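Local coordinates for protein acyl-CoA dehydrogenase (Mycobacterium thermoresistibile, PDB 3NF4) that probably oxidises acyl-CoA thioesters to the corresponding enoyl-CoA, passing the electrons to its bound flavin adenine dinucleotide, at residues Q82-I87 / I254-T259; P76-L81 / A310-D315; G156-N161 / I227-R232; A246-R251 / P319-A324. One frame throughout, in Å; residues are numbered along the deposited sequence.

Contact 1. Residues Q82-I87 / I254-T259; sequences QVLEEI and IAAVAT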
loop_
_atom_site.group_PDB
_atom_site.type_symbol
_atom_site.label_atom_id
_atom_site.label_comp_id
_atom_site.label_asym_id
_atom_site.label_seq_id
_atom_site.Cartn_x
_atom_site.Cartn_y
_atom_site.Cartn_z
ATOM N N GLN A 82 3.799 -27.074 -9.001
ATOM C CA GLN A 82 3.924 -27.303 -7.552
ATOM C C GLN A 82 5.225 -28.078 -7.202
ATOM O O GLN A 82 5.763 -27.955 -6.087
ATOM C CB GLN A 82 2.640 -27.970 -6.962
ATOM C CG GLN A 82 1.333 -27.139 -7.089
ATOM C CD GLN A 82 0.135 -27.665 -6.260
ATOM O OE1 GLN A 82 0.137 -27.626 -5.020
ATOM N NE2 GLN A 82 -0.902 -28.113 -6.950
ATOM N N VAL A 83 5.739 -28.867 -8.151
ATOM C CA VAL A 83 7.075 -29.470 -8.006
ATOM C C VAL A 83 8.164 -28.385 -8.076
ATOM O O VAL A 83 9.126 -28.370 -7.282
ATOM C CB VAL A 83 7.371 -30.525 -9.097
ATOM C CG1 VAL A 83 8.865 -30.897 -9.088
ATOM C CG2 VAL A 83 6.488 -31.757 -8.926
ATOM N N LEU A 84 8.000 -27.488 -9.046
ATOM C CA LEU A 84 8.846 -26.308 -9.189
ATOM C C LEU A 84 8.830 -25.458 -7.903
ATOM O O LEU A 84 9.868 -24.968 -7.458
ATOM C CB LEU A 84 8.382 -25.499 -10.401
ATOM C CG LEU A 84 9.390 -24.539 -11.051
ATOM C CD1 LEU A 84 10.716 -25.274 -11.424
ATOM C CD2 LEU A 84 8.783 -23.844 -12.268
ATOM N N GLU A 85 7.663 -25.320 -7.283
ATOM C CA GLU A 85 7.557 -24.573 -6.029
ATOM C C GLU A 85 8.382 -25.200 -4.874
ATOM O O GLU A 85 9.023 -24.481 -4.090
ATOM C CB GLU A 85 6.075 -24.402 -5.631
ATOM C CG GLU A 85 5.846 -23.317 -4.606
ATOM C CD GLU A 85 4.609 -23.496 -3.733
ATOM O OE1 GLU A 85 3.453 -23.587 -4.215
ATOM O OE2 GLU A 85 4.793 -23.469 -2.515
ATOM N N GLU A 86 8.346 -26.533 -4.776
ATOM C CA GLU A 86 9.052 -27.278 -3.724
ATOM C C GLU A 86 10.563 -27.140 -3.902
ATOM O O GLU A 86 11.275 -26.865 -2.939
ATOM C CB GLU A 86 8.642 -28.763 -3.706
ATOM C CG GLU A 86 7.201 -29.074 -3.213
ATOM C CD GLU A 86 6.979 -28.818 -1.715
ATOM O OE1 GLU A 86 7.966 -28.597 -0.975
ATOM O OE2 GLU A 86 5.807 -28.831 -1.264
ATOM N N ILE A 87 11.052 -27.302 -5.131
ATOM C CA ILE A 87 12.452 -26.981 -5.440
ATOM C C ILE A 87 12.881 -25.551 -5.014
ATOM O O ILE A 87 13.862 -25.411 -4.275
ATOM C CB ILE A 87 12.791 -27.230 -6.929
ATOM C CG1 ILE A 87 12.583 -28.704 -7.267
ATOM C CG2 ILE A 87 14.238 -26.795 -7.262
ATOM C CD1 ILE A 87 12.444 -28.976 -8.776
ATOM N N ILE A 254 7.781 -18.621 -13.334
ATOM C CA ILE A 254 8.306 -17.651 -12.370
ATOM C C ILE A 254 7.341 -17.320 -11.206
ATOM O O ILE A 254 7.802 -17.095 -10.070
ATOM C CB ILE A 254 8.762 -16.348 -13.090
ATOM C CG1 ILE A 254 9.951 -16.654 -14.007
ATOM C CG2 ILE A 254 9.087 -15.225 -12.092
ATOM C CD1 ILE A 254 11.141 -17.397 -13.371
ATOM N N ALA A 255 6.032 -17.288 -11.487
ATOM C CA ALA A 255 5.031 -17.185 -10.421
ATOM C C ALA A 255 5.224 -18.308 -9.414
ATOM O O ALA A 255 5.186 -18.060 -8.224
ATOM C CB ALA A 255 3.622 -17.205 -10.980
ATOM N N ALA A 256 5.483 -19.533 -9.893
ATOM C CA ALA A 256 5.690 -20.688 -8.990
ATOM C C ALA A 256 6.993 -20.562 -8.203
ATOM O O ALA A 256 7.013 -20.888 -7.005
ATOM C CB ALA A 256 5.669 -22.007 -9.752
ATOM N N VAL A 257 8.065 -20.097 -8.870
ATOM C CA VAL A 257 9.353 -19.873 -8.209
ATOM C C VAL A 257 9.250 -18.816 -7.104
ATOM O O VAL A 257 9.810 -19.000 -6.030
ATOM C CB VAL A 257 10.495 -19.511 -9.236
ATOM C CG1 VAL A 257 11.772 -19.096 -8.522
ATOM C CG2 VAL A 257 10.813 -20.746 -10.142
ATOM N N ALA A 258 8.553 -17.704 -7.367
ATOM C CA ALA A 258 8.464 -16.617 -6.381
ATOM C C ALA A 258 7.654 -17.060 -5.169
ATOM O O ALA A 258 7.978 -16.686 -4.033
ATOM C CB ALA A 258 7.854 -15.331 -7.003
ATOM N N THR A 259 6.609 -17.858 -5.404
ATOM C CA THR A 259 5.764 -18.385 -4.301
ATOM C C THR A 259 6.599 -19.269 -3.342
ATOM O O THR A 259 6.432 -19.208 -2.118
ATOM C CB THR A 259 4.504 -19.128 -4.867
ATOM O OG1 THR A 259 3.736 -18.213 -5.668
ATOM C CG2 THR A 259 3.587 -19.723 -3.751
#
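Glu85 and Ala256 bring the two backbones nearest, their CA atoms 5.2 Å apart where helical segments 82-87 and 254-259 pass each other. The axes run in broadly the same direction, come within 7.7 Å and cross at -38°. The small Ala256 at the crossing is consistent with so close an approach. Its CB lies 4.4 Å from Leu84 CD2, and Leu84 CG reaches 4.2 Å from Val257 CG2, giving an apolar edge to the interface. On the other edge Glu85 carries its chain across the neighbouring backbone. CG is anti to the backbone N (chi1 -163°) and lies 3.6 Å from Ala256 O, a contact of methylene with carbonyl. Farther out, OE1 meets the methyl group of Thr259 at 3.9 Å from CG2. The threonine hydroxyl is turned back to its own helix, and the methyl faces Glu85: OG1 donates to Ala255 O over 2.9 Å, from the face of the carbonyl opposite to that used by Thr259 N. The buried carboxylate of Glu85 forms salt bridges with Arg13 and Arg304 and a hydrogen bond with Tyr307, so its charge is probably well compensated although this contact offers it only a methyl. Tyr307 and Arg304 belong to helix 289-315. Here, over a single alanine, the N-terminal helical domain of the acyl-CoA dehydrogenase fold packs closely on its C-terminal helical bundle.

Contact 2. Residues P76-L81 / A310-D315; sequences PYEVYL and AARRRD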
loop_
_atom_site.group_PDB
_atom_site.type_symbol
_atom_site.label_atom_id
_atom_site.label_comp_id
_atom_site.label_asym_id
_atom_site.label_seq_id
_atom_site.Cartn_x
_atom_site.Cartn_y
_atom_site.Cartn_z
ATOM N N PRO A 76 0.362 -32.604 -16.041
ATOM C CA PRO A 76 -0.292 -31.295 -16.176
ATOM C C PRO A 76 0.421 -30.208 -15.344
ATOM O O PRO A 76 1.182 -30.514 -14.417
ATOM C CB PRO A 76 -1.713 -31.550 -15.648
ATOM C CG PRO A 76 -1.566 -32.726 -14.736
ATOM C CD PRO A 76 -0.496 -33.582 -15.344
ATOM N N TYR A 77 0.168 -28.956 -15.700
ATOM C CA TYR A 77 0.749 -27.797 -15.024
ATOM C C TYR A 77 0.400 -27.687 -13.535
ATOM O O TYR A 77 1.244 -27.313 -12.728
ATOM C CB TYR A 77 0.445 -26.512 -15.806
ATOM C CG TYR A 77 1.620 -26.077 -16.672
ATOM C CD1 TYR A 77 2.214 -26.959 -17.598
ATOM C CD2 TYR A 77 2.165 -24.795 -16.542
ATOM C CE1 TYR A 77 3.328 -26.549 -18.388
ATOM C CE2 TYR A 77 3.271 -24.377 -17.325
ATOM C CZ TYR A 77 3.841 -25.250 -18.238
ATOM O OH TYR A 77 4.922 -24.812 -18.984
ATOM N N GLU A 78 -0.822 -28.081 -13.183
ATOM C CA GLU A 78 -1.282 -28.178 -11.792
ATOM C C GLU A 78 -0.357 -29.052 -10.925
ATOM O O GLU A 78 -0.284 -28.849 -9.709
ATOM C CB GLU A 78 -2.741 -28.669 -11.781
ATOM C CG GLU A 78 -3.442 -28.821 -10.433
ATOM C CD GLU A 78 -4.921 -29.329 -10.546
ATOM O OE1 GLU A 78 -5.304 -30.028 -11.523
ATOM O OE2 GLU A 78 -5.716 -29.023 -9.632
ATOM N N VAL A 79 0.365 -29.999 -11.540
ATOM C CA VAL A 79 1.365 -30.796 -10.822
ATOM C C VAL A 79 2.788 -30.276 -11.082
ATOM O O VAL A 79 3.558 -30.063 -10.130
ATOM C CB VAL A 79 1.273 -32.350 -11.129
ATOM C CG1 VAL A 79 2.294 -33.121 -10.337
ATOM C CG2 VAL A 79 -0.084 -32.889 -10.813
ATOM N N TYR A 80 3.143 -30.056 -12.350
ATOM C CA TYR A 80 4.478 -29.525 -12.668
ATOM C C TYR A 80 4.851 -28.272 -11.850
ATOM O O TYR A 80 5.927 -28.232 -11.244
ATOM C CB TYR A 80 4.637 -29.268 -14.179
ATOM C CG TYR A 80 5.788 -28.369 -14.551
ATOM C CD1 TYR A 80 7.093 -28.699 -14.199
ATOM C CD2 TYR A 80 5.576 -27.188 -15.276
ATOM C CE1 TYR A 80 8.170 -27.871 -14.554
ATOM C CE2 TYR A 80 6.635 -26.353 -15.628
ATOM C CZ TYR A 80 7.934 -26.714 -15.274
ATOM O OH TYR A 80 9.002 -25.924 -15.610
ATOM N N LEU A 81 3.958 -27.279 -11.809
ATOM C CA LEU A 81 4.252 -26.006 -11.147
ATOM C C LEU A 81 4.500 -26.125 -9.645
ATOM O O LEU A 81 5.328 -25.366 -9.089
ATOM C CB LEU A 81 3.158 -24.963 -11.423
ATOM C CG LEU A 81 3.056 -24.454 -12.868
ATOM C CD1 LEU A 81 1.888 -23.503 -13.063
ATOM C CD2 LEU A 81 4.380 -23.811 -13.320
ATOM N N ALA A 310 -4.794 -20.208 -12.952
ATOM C CA ALA A 310 -4.295 -20.096 -14.326
ATOM C C ALA A 310 -3.846 -21.445 -14.912
ATOM O O ALA A 310 -4.119 -21.726 -16.055
ATOM C CB ALA A 310 -3.174 -19.067 -14.410
ATOM N N ALA A 311 -3.189 -22.280 -14.106
ATOM C CA ALA A 311 -2.720 -23.609 -14.540
ATOM C C ALA A 311 -3.861 -24.551 -15.006
ATOM O O ALA A 311 -3.756 -25.215 -16.047
ATOM C CB ALA A 311 -1.910 -24.267 -13.433
ATOM N N ARG A 312 -4.946 -24.592 -14.242
ATOM C CA ARG A 312 -6.086 -25.442 -14.585
ATOM C C ARG A 312 -6.766 -25.001 -15.887
ATOM O O ARG A 312 -7.246 -25.853 -16.641
ATOM C CB ARG A 312 -7.103 -25.482 -13.452
ATOM C CG ARG A 312 -6.600 -26.095 -12.171
ATOM C CD ARG A 312 -7.550 -25.749 -11.027
ATOM N NE ARG A 312 -8.794 -26.534 -11.038
ATOM C CZ ARG A 312 -9.965 -26.110 -10.551
ATOM N NH1 ARG A 312 -10.085 -24.894 -10.019
ATOM N NH2 ARG A 312 -11.029 -26.907 -10.602
ATOM N N ARG A 313 -6.805 -23.685 -16.146
ATOM C CA ARG A 313 -7.269 -23.165 -17.436
ATOM C C ARG A 313 -6.395 -23.658 -18.621
ATOM O O ARG A 313 -6.918 -24.044 -19.677
ATOM C CB ARG A 313 -7.339 -21.639 -17.422
ATOM C CG ARG A 313 -8.415 -21.060 -16.514
ATOM C CD ARG A 313 -8.330 -19.527 -16.411
ATOM N NE ARG A 313 -9.157 -19.025 -15.317
ATOM C CZ ARG A 313 -10.461 -18.770 -15.405
ATOM N NH1 ARG A 313 -11.116 -18.967 -16.547
ATOM N NH2 ARG A 313 -11.117 -18.330 -14.340
ATOM N N ARG A 314 -5.074 -23.651 -18.432
ATOM C CA ARG A 314 -4.135 -24.142 -19.432
ATOM C C ARG A 314 -4.303 -25.639 -19.650
ATOM O O ARG A 314 -4.391 -26.102 -20.809
ATOM C CB ARG A 314 -2.682 -23.829 -19.043
ATOM C CG ARG A 314 -1.641 -24.519 -19.927
ATOM C CD ARG A 314 -0.246 -24.401 -19.337
ATOM N NE ARG A 314 0.730 -25.190 -20.086
ATOM C CZ ARG A 314 1.494 -24.713 -21.068
ATOM N NH1 ARG A 314 1.408 -23.439 -21.429
ATOM N NH2 ARG A 314 2.351 -25.505 -21.687
ATOM N N ASP A 315 -4.344 -26.387 -18.545
ATOM C CA ASP A 315 -4.523 -27.838 -18.609
ATOM C C ASP A 315 -5.815 -28.214 -19.345
ATOM O O ASP A 315 -5.841 -29.235 -20.028
ATOM C CB ASP A 315 -4.501 -28.491 -17.223
ATOM C CG ASP A 315 -3.147 -28.375 -16.518
ATOM O OD1 ASP A 315 -2.083 -28.267 -17.191
ATOM O OD2 ASP A 315 -3.155 -28.419 -15.265
HETATM O O HOH W 1 -5.364 -29.638 -14.257
#
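Asp315, on the last turn of its helix, reaches the first turn of helix 77-88 with both carboxylate oxygens. OD1 accepts from Tyr77 N at 2.8 Å, met on the syn side and 17° out of the carboxylate plane. OD2 uses its syn lone pair for Glu78 N at 3.1 Å, a nearly straight bond (165° at the hydrogen). A water extends this polar group, donating to Asp315 OD2 at 2.7 Å and to Glu78 OE1 at 2.8 Å, and so bridges two carboxylates whose like charges it probably screens.

The aromatic component belongs to Arg314, whose extended chain lies over one face of the Tyr77 ring. CZ stands 3.9 Å from the ring centroid in a cation-pi contact, and CD adds a CH-pi contact at 3.8 Å; guanidinium and ring planes are 34° apart. Tyr80 covers the opposite face, so the ring is held between two side chains.

Apolar packing is slight: Ala311 CB touches Tyr77 CB at 4.0 Å and Leu81 CD1 at 3.9 Å. Glu78 OE2 rests against Arg312 CG and CD, well out of the guanidinium plane, so any attraction is probably of charge without a directed N-H; Arg312 of the second subunit adds a long, weak ion pair. With Pro76 at the N-cap position, Asp315 thus joins the N-terminal and C-terminal helical domains of the acyl-CoA dehydrogenase fold.

Contact 3. Residues G156-N161 / I227-R232; sequences GGYVIN and IDADRR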
loop_
_atom_site.group_PDB
_atom_site.type_symbol
_atom_site.label_atom_id
_atom_site.label_comp_id
_atom_site.label_asym_id
_atom_site.label_seq_id
_atom_site.Cartn_x
_atom_site.Cartn_y
_atom_site.Cartn_z
ATOM N N GLY A 156 22.921 -22.705 -48.605
ATOM C CA GLY A 156 22.520 -23.741 -47.647
ATOM C C GLY A 156 22.699 -23.392 -46.166
ATOM O O GLY A 156 23.161 -24.229 -45.373
ATOM N N GLY A 157 22.354 -22.166 -45.776
ATOM C CA GLY A 157 22.462 -21.799 -44.360
ATOM C C GLY A 157 22.296 -20.338 -44.023
ATOM O O GLY A 157 21.571 -19.612 -44.702
ATOM N N TYR A 158 22.964 -19.914 -42.954
ATOM C CA TYR A 158 22.966 -18.513 -42.550
ATOM C C TYR A 158 24.301 -18.162 -41.934
ATOM O O TYR A 158 25.003 -19.037 -41.415
ATOM C CB TYR A 158 21.855 -18.234 -41.526
ATOM C CG TYR A 158 20.449 -18.448 -42.029
ATOM C CD1 TYR A 158 19.710 -17.392 -42.554
ATOM C CD2 TYR A 158 19.855 -19.708 -41.978
ATOM C CE1 TYR A 158 18.417 -17.585 -43.021
ATOM C CE2 TYR A 158 18.567 -19.907 -42.445
ATOM C CZ TYR A 158 17.857 -18.841 -42.964
ATOM O OH TYR A 158 16.578 -19.035 -43.422
ATOM N N VAL A 159 24.651 -16.880 -41.988
ATOM C CA VAL A 159 25.779 -16.374 -41.207
ATOM C C VAL A 159 25.315 -15.365 -40.150
ATOM O O VAL A 159 24.614 -14.394 -40.462
ATOM C CB VAL A 159 26.967 -15.862 -42.094
ATOM C CG1 VAL A 159 26.685 -14.496 -42.712
ATOM C CG2 VAL A 159 28.260 -15.844 -41.288
ATOM N N ILE A 160 25.691 -15.630 -38.897
ATOM C CA ILE A 160 25.254 -14.826 -37.745
ATOM C C ILE A 160 26.361 -13.870 -37.250
ATOM O O ILE A 160 27.438 -14.319 -36.831
ATOM C CB ILE A 160 24.806 -15.723 -36.558
ATOM C CG1 ILE A 160 23.824 -16.811 -37.003
ATOM C CG2 ILE A 160 24.187 -14.872 -35.430
ATOM C CD1 ILE A 160 23.798 -17.996 -36.063
ATOM N N ASN A 161 26.088 -12.565 -37.288
ATOM C CA ASN A 161 26.986 -11.575 -36.693
ATOM C C ASN A 161 26.281 -10.686 -35.654
ATOM O O ASN A 161 25.362 -9.923 -35.989
ATOM C CB ASN A 161 27.671 -10.721 -37.771
ATOM C CG ASN A 161 28.517 -11.558 -38.744
ATOM O OD1 ASN A 161 29.632 -11.991 -38.418
ATOM N ND2 ASN A 161 27.979 -11.792 -39.945
ATOM N N ILE A 227 25.737 -21.208 -39.924
ATOM C CA ILE A 227 24.824 -22.221 -39.403
ATOM C C ILE A 227 23.978 -22.844 -40.525
ATOM O O ILE A 227 23.555 -22.152 -41.454
ATOM C CB ILE A 227 23.945 -21.653 -38.212
ATOM C CG1 ILE A 227 23.248 -22.775 -37.428
ATOM C CG2 ILE A 227 22.954 -20.587 -38.697
ATOM C CD1 ILE A 227 22.623 -22.298 -36.088
ATOM N N ASP A 228 23.755 -24.153 -40.425
ATOM C CA ASP A 228 22.944 -24.903 -41.392
ATOM C C ASP A 228 21.473 -24.464 -41.400
ATOM O O ASP A 228 20.869 -24.300 -40.338
ATOM C CB ASP A 228 23.034 -26.403 -41.087
ATOM C CG ASP A 228 22.576 -27.268 -42.252
ATOM O OD1 ASP A 228 23.153 -27.134 -43.357
ATOM O OD2 ASP A 228 21.651 -28.098 -42.061
ATOM N N ALA A 229 20.896 -24.291 -42.590
ATOM C CA ALA A 229 19.499 -23.824 -42.712
ATOM C C ALA A 229 18.456 -24.815 -42.174
ATOM O O ALA A 229 17.293 -24.450 -41.987
ATOM C CB ALA A 229 19.166 -23.422 -44.157
ATOM N N ASP A 230 18.877 -26.055 -41.923
ATOM C CA ASP A 230 18.014 -27.049 -41.291
ATOM C C ASP A 230 17.891 -26.830 -39.773
ATOM O O ASP A 230 17.105 -27.511 -39.113
ATOM C CB ASP A 230 18.493 -28.475 -41.603
ATOM N N ARG A 231 18.664 -25.888 -39.230
ATOM C CA ARG A 231 18.612 -25.559 -37.801
ATOM C C ARG A 231 17.548 -24.515 -37.491
ATOM O O ARG A 231 17.228 -24.297 -36.327
ATOM C CB ARG A 231 19.962 -25.030 -37.296
ATOM C CG ARG A 231 21.092 -26.041 -37.213
ATOM C CD ARG A 231 21.078 -26.730 -35.879
ATOM N NE ARG A 231 22.262 -27.543 -35.626
ATOM C CZ ARG A 231 22.464 -28.220 -34.500
ATOM N NH1 ARG A 231 21.571 -28.168 -33.512
ATOM N NH2 ARG A 231 23.561 -28.941 -34.349
ATOM N N ARG A 232 17.037 -23.844 -38.523
ATOM C CA ARG A 232 15.962 -22.855 -38.369
ATOM C C ARG A 232 14.682 -23.536 -37.878
ATOM O O ARG A 232 14.282 -24.566 -38.425
ATOM C CB ARG A 232 15.697 -22.127 -39.692
ATOM C CG ARG A 232 14.658 -21.027 -39.582
ATOM C CD ARG A 232 14.418 -20.325 -40.899
ATOM N NE ARG A 232 13.517 -21.072 -41.776
ATOM C CZ ARG A 232 13.682 -21.195 -43.093
ATOM N NH1 ARG A 232 14.728 -20.635 -43.697
ATOM N NH2 ARG A 232 12.800 -21.889 -43.803
#
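Ile227 N donates to Tyr158 O over 2.7 Å, a sound and nearly straight bond (166° at the hydrogen). The return bond, Tyr158 N to Ile227 O at 2.8 Å, completes an antiparallel hydrogen-bonded pair. Both side chains stand on one face of the sheet, where Ile227 CG2 packs 3.8 Å from Tyr158 CB and also touches Ile160 CD1. Next along, Gly157 has no side chain, and Ile227 O comes within 3.1 Å of its CA. Ala229 then closes in, its CB 4.0 Å from Tyr158 CE2.

The tyrosine CG is anti to its carbonyl carbon (chi1 -63°), and Arg232 NH1 approaches the ring edge in plane. The modelled distance from Arg232 NH1 to Tyr158 OH, 2.5 Å, is too short to trust in detail, though the pairing is plausible; ring and guanidinium planes stand 77° apart. The same hydroxyl also hydrogen-bonds Glu236, and Phe192 meets the ring edge-to-face. The chain turns after Ile227, Arg231 N bonding to Asp228 O, and passes from the sheet of strands 157-168 and 217-228 to that of 189-195 and 232-233, as in the beta domain of acyl-CoA dehydrogenases.

Contact 4. Residues A246-R251 / P319-A324; sequences ALDSGR and PYSQQA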
loop_
_atom_site.group_PDB
_atom_site.type_symbol
_atom_site.label_atom_id
_atom_site.label_comp_id
_atom_site.label_asym_id
_atom_site.label_seq_id
_atom_site.Cartn_x
_atom_site.Cartn_y
_atom_site.Cartn_z
ATOM N N ALA A 246 5.527 -18.309 -26.201
ATOM C CA ALA A 246 6.145 -18.818 -24.974
ATOM C C ALA A 246 5.865 -17.969 -23.687
ATOM O O ALA A 246 6.129 -18.433 -22.578
ATOM C CB ALA A 246 7.627 -19.010 -25.189
ATOM N N LEU A 247 5.304 -16.762 -23.844
ATOM C CA LEU A 247 5.175 -15.775 -22.736
ATOM C C LEU A 247 4.323 -16.303 -21.576
ATOM O O LEU A 247 4.752 -16.257 -20.401
ATOM C CB LEU A 247 4.620 -14.416 -23.231
ATOM C CG LEU A 247 5.462 -13.542 -24.188
ATOM C CD1 LEU A 247 4.669 -12.347 -24.733
ATOM C CD2 LEU A 247 6.776 -13.071 -23.561
ATOM N N ASP A 248 3.134 -16.808 -21.923
ATOM C CA ASP A 248 2.183 -17.368 -20.968
ATOM C C ASP A 248 2.816 -18.449 -20.072
ATOM O O ASP A 248 2.654 -18.420 -18.833
ATOM C CB ASP A 248 0.937 -17.896 -21.699
ATOM C CG ASP A 248 0.054 -16.765 -22.281
ATOM O OD1 ASP A 248 0.430 -15.578 -22.184
ATOM O OD2 ASP A 248 -1.038 -17.060 -22.844
ATOM N N SER A 249 3.566 -19.364 -20.693
ATOM C CA SER A 249 4.225 -20.458 -19.963
ATOM C C SER A 249 5.346 -19.993 -19.051
ATOM O O SER A 249 5.467 -20.474 -17.936
ATOM C CB SER A 249 4.783 -21.522 -20.923
ATOM O OG SER A 249 3.719 -22.168 -21.594
ATOM N N GLY A 250 6.178 -19.081 -19.540
ATOM C CA GLY A 250 7.275 -18.564 -18.738
ATOM C C GLY A 250 6.806 -17.748 -17.538
ATOM O O GLY A 250 7.390 -17.832 -16.443
ATOM N N ARG A 251 5.759 -16.959 -17.740
ATOM C CA ARG A 251 5.238 -16.136 -16.668
ATOM C C ARG A 251 4.699 -17.005 -15.497
ATOM O O ARG A 251 4.918 -16.652 -14.351
ATOM C CB ARG A 251 4.217 -15.103 -17.203
ATOM C CG ARG A 251 4.828 -14.068 -18.168
ATOM C CD ARG A 251 3.768 -13.282 -18.999
ATOM N NE ARG A 251 4.370 -12.099 -19.642
ATOM C CZ ARG A 251 3.842 -11.385 -20.651
ATOM N NH1 ARG A 251 2.669 -11.700 -21.173
ATOM N NH2 ARG A 251 4.506 -10.333 -21.143
ATOM N N PRO A 319 -8.269 -20.182 -22.868
ATOM C CA PRO A 319 -7.466 -18.948 -22.780
ATOM C C PRO A 319 -6.990 -18.651 -21.342
ATOM O O PRO A 319 -7.766 -18.775 -20.401
ATOM C CB PRO A 319 -8.438 -17.855 -23.266
ATOM C CG PRO A 319 -9.808 -18.509 -23.314
ATOM C CD PRO A 319 -9.553 -19.944 -23.561
ATOM N N TYR A 320 -5.721 -18.293 -21.182
ATOM C CA TYR A 320 -5.154 -18.097 -19.841
ATOM C C TYR A 320 -4.077 -16.976 -19.765
ATOM O O TYR A 320 -3.322 -16.874 -18.807
ATOM C CB TYR A 320 -4.658 -19.429 -19.255
ATOM C CG TYR A 320 -3.387 -19.935 -19.867
ATOM C CD1 TYR A 320 -3.370 -20.450 -21.159
ATOM C CD2 TYR A 320 -2.197 -19.908 -19.152
ATOM C CE1 TYR A 320 -2.211 -20.916 -21.729
ATOM C CE2 TYR A 320 -1.021 -20.375 -19.713
ATOM C CZ TYR A 320 -1.035 -20.881 -21.003
ATOM O OH TYR A 320 0.130 -21.350 -21.577
ATOM N N SER A 321 -4.060 -16.137 -20.791
ATOM C CA SER A 321 -3.106 -15.056 -20.948
ATOM C C SER A 321 -3.212 -13.960 -19.872
ATOM O O SER A 321 -2.213 -13.653 -19.229
ATOM C CB SER A 321 -3.292 -14.436 -22.324
ATOM O OG SER A 321 -2.050 -14.367 -22.985
ATOM N N GLN A 322 -4.404 -13.371 -19.704
ATOM C CA GLN A 322 -4.645 -12.378 -18.666
ATOM C C GLN A 322 -4.254 -12.939 -17.295
ATOM O O GLN A 322 -3.567 -12.276 -16.518
ATOM C CB GLN A 322 -6.126 -11.958 -18.597
ATOM C CG GLN A 322 -6.608 -10.892 -19.588
ATOM C CD GLN A 322 -6.007 -9.484 -19.368
ATOM O OE1 GLN A 322 -4.861 -9.214 -19.776
ATOM N NE2 GLN A 322 -6.801 -8.577 -18.775
ATOM N N GLN A 323 -4.693 -14.170 -17.034
ATOM C CA GLN A 323 -4.578 -14.794 -15.735
ATOM C C GLN A 323 -3.138 -15.161 -15.410
ATOM O O GLN A 323 -2.734 -15.153 -14.227
ATOM C CB GLN A 323 -5.535 -15.985 -15.629
ATOM C CG GLN A 323 -7.023 -15.568 -15.750
ATOM C CD GLN A 323 -7.626 -15.692 -17.155
ATOM O OE1 GLN A 323 -6.918 -15.857 -18.164
ATOM N NE2 GLN A 323 -8.963 -15.623 -17.222
ATOM N N ALA A 324 -2.355 -15.443 -16.451
ATOM C CA ALA A 324 -0.926 -15.677 -16.295
ATOM C C ALA A 324 -0.113 -14.406 -15.995
ATOM O O ALA A 324 0.846 -14.481 -15.246
ATOM C CB ALA A 324 -0.324 -16.441 -17.532
HETATM O O HOH W 2 -3.951 -18.150 -23.642
#
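Asp248 and Ser321 meet first: the serine OG lies 2.9 Å from both OD2 and OD1 of the aspartate. One hydroxyl proton thus has two acceptors within the same reach, and which oxygen it serves remains open. Beside this pair the Tyr320 ring turns one face to the carboxylate, with Asp248 OD2 4.1 Å above its plane and offset toward the rim. The phenol end comes closer to the methylene, Tyr320 OH being 3.5 Å from Asp248 CB. Alongside, the contact is backbone against alanine, with Ala324 CB 3.8 Å from Asp248 O and Arg251 CB 3.9 Å from Ala324 O.

A water forms the next layer, accepting from Tyr320 N at 3.0 Å and donating to Asp248 OD2 at 3.2 Å. In Asp248, CG is anti to the carbonyl carbon (chi1 -70°). In Tyr320, at the N-cap position of helix 321-346, CG lies between the backbone N and the carbonyl carbon (chi1 74°), and the ring beyond it rests against the Asp248 methylene.

Farther out, Arg314 NH1 makes weak hydrogen bonds to both Tyr320 OH and Ser249 OG, tying in helix 289-315. The Arg251 side chain, extended from CG to NE, also touches Ser325 and Lys328 further along helix 321-346, and lies about 9 Å from the bound FAD. Asp248, reaching from helix 247-274 to the N-terminal end of helix 321-346, is probably ionised, and the helix end may stabilise its charge.

How the contacts relate
From the N terminus, helix 77-88 supplies the first halves of contact 2 (76-81) and contact 1 (82-87). In the beta domain contact 3 closes its own loop (156-161 to 227-232), inside the spans of both. Segment 246-251 opens contact 4; 254-259, on the same helix, closes contact 1, helix 289-315 closes contact 2, and 319-324 closes contact 4. Contact 1 therefore lies within contact 2, while contact 4 crosses both and follows contact 3. Contacts 1 and 2 tie the N-terminal helical domain to the C-terminal bundle, contact 4 ties two helices within that bundle, and contact 3 lies in the beta domain, its centre about 31 to 36 Å from theirs.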